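Local coordinates for xylulose kinase (Escherichia coli, PDB 2ITM) that catalyses the ATP-dependent phosphorylation of D-xylulose to D-xylulose 5-phosphate, and less efficiently that of 1-deoxy-D-xylulose, as a homodimeric FGGY-family kinase, at the interface of chains A and B. Coordinates in Å, arbitrary orientation; residue numbers count along the deposited sequence, not the author numbering. Chains: chain A/B, Xylulose kinase.

The interface of chains A and B. Residues chain A 351-354; chain B 300, 345-347, 483.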
# COMPACT_ATOMS: atom_id res chain seq x y z
N GLY A 351 7.71 0.47 -5.12
CA GLY A 351 8.50 -0.06 -6.23
C GLY A 351 8.47 -1.56 -6.34
O GLY A 351 9.46 -2.17 -6.69
N LEU A 352 7.35 -2.18 -6.02
CA LEU A 352 7.21 -3.61 -6.09
C LEU A 352 6.99 -4.12 -7.51
O LEU A 352 6.24 -3.55 -8.26
CB LEU A 352 6.05 -4.08 -5.21
CG LEU A 352 5.90 -3.51 -3.79
CD1 LEU A 352 4.46 -3.41 -3.42
CD2 LEU A 352 6.65 -4.34 -2.77
N THR A 353 7.68 -5.21 -7.85
CA THR A 353 7.59 -5.84 -9.16
C THR A 353 7.42 -7.34 -9.05
O THR A 353 7.49 -7.90 -7.98
CB THR A 353 8.84 -5.56 -9.98
OG1 THR A 353 9.95 -6.26 -9.41
CG2 THR A 353 9.25 -4.12 -9.87
N HIS A 354 7.23 -7.98 -10.20
CA HIS A 354 7.16 -9.43 -10.30
C HIS A 354 8.28 -10.16 -9.57
O HIS A 354 8.15 -11.34 -9.24
CB HIS A 354 7.14 -9.85 -11.77
CG HIS A 354 8.45 -9.65 -12.48
ND1 HIS A 354 8.89 -8.40 -12.87
CD2 HIS A 354 9.41 -10.52 -12.85
CE1 HIS A 354 10.07 -8.52 -13.46
NE2 HIS A 354 10.40 -9.80 -13.47
N TRP B 300 0.19 -12.23 -9.13
CA TRP B 300 1.40 -11.60 -8.64
C TRP B 300 1.29 -11.28 -7.16
O TRP B 300 2.20 -11.54 -6.39
CB TRP B 300 1.69 -10.34 -9.43
CG TRP B 300 2.81 -9.54 -8.88
CD1 TRP B 300 4.02 -10.00 -8.47
CD2 TRP B 300 2.83 -8.13 -8.70
NE1 TRP B 300 4.80 -8.96 -8.04
CE2 TRP B 300 4.08 -7.80 -8.17
CE3 TRP B 300 1.91 -7.12 -8.93
CZ2 TRP B 300 4.44 -6.50 -7.87
CZ3 TRP B 300 2.26 -5.83 -8.64
CH2 TRP B 300 3.51 -5.53 -8.12
N ALA B 345 3.81 -3.82 -14.66
CA ALA B 345 3.30 -4.74 -13.66
C ALA B 345 3.98 -4.53 -12.31
O ALA B 345 4.71 -5.38 -11.84
CB ALA B 345 3.45 -6.17 -14.13
N LYS B 346 3.73 -3.37 -11.72
CA LYS B 346 4.31 -3.00 -10.45
C LYS B 346 3.26 -2.54 -9.46
O LYS B 346 2.11 -2.58 -9.78
CB LYS B 346 5.32 -1.91 -10.67
CG LYS B 346 6.44 -2.38 -11.47
CD LYS B 346 7.12 -1.29 -12.24
CE LYS B 346 8.45 -1.79 -12.78
NZ LYS B 346 8.37 -3.02 -13.62
N GLY B 347 3.67 -2.11 -8.28
CA GLY B 347 2.73 -1.67 -7.26
C GLY B 347 3.24 -0.98 -6.01
O GLY B 347 4.42 -0.98 -5.76
N MET B 483 6.55 5.87 -10.56
CA MET B 483 6.56 4.49 -11.01
C MET B 483 6.58 4.44 -12.54
O MET B 483 5.77 3.76 -13.16
CB MET B 483 5.34 3.73 -10.46
CG MET B 483 5.21 3.71 -8.95
SD MET B 483 6.33 2.61 -8.07
CE MET B 483 5.74 1.03 -8.62
O HOH W 1 7.10 -6.44 -12.67
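A:Thr353 and B:Trp300 meet where the NE1, CZ2 and CH2 side of the indole turns toward the backbone of strand 345-353 of the other subunit. The strand slants to the ring plane, A:Thr353 CA lying off it. Chi1 of 173° sets the tryptophan CG anti to its backbone N and carries the ring out from helix 294-305. Its NE1 makes a weak hydrogen bond of 2.9 Å to the carbonyl O of A:Thr353, while CZ2 packs against that residue's CA at 3.5 Å and CD1 approaches CA of A:His354. A broad ring with one N-H suits this place, packing against the strand while addressing a carbonyl; an alanine here would probably open a gap beside A:Thr353 and leave its carbonyl without the indole mate. Alongside, A:Leu352 and B:Gly347 form an antiparallel bridge: A:Leu352 N donates to B:Gly347 O at 3.2 Å, and B:Gly347 N returns a bond of 3.0 Å to A:Leu352 O. The glycine's missing side chain probably keeps the indole close beside the strand; the leucine CB, CG and CD1 lie against B:Gly347 O. The side chains of A:Thr353 and B:Lys346 run side by side in the same direction. Chi1 of -65°, CG anti to the carbonyl carbon, brings the lysine's aliphatic CG to 3.7 Å from the threonine methyl CG2. ND1 of A:His354, 2.7 Å from water 1, and its backbone N both hold this water, which bridges to B:Ala345 O; a ring nitrogen suits the position. The flexible thioether of B:Met483 brings its CE methyl to 3.8 Å from A:Gly351 CA. Repeated by the two-fold, this patch, centred about 27 Å from B:Asp233, the probable proton acceptor, probably serves homodimer assembly rather than chemistry.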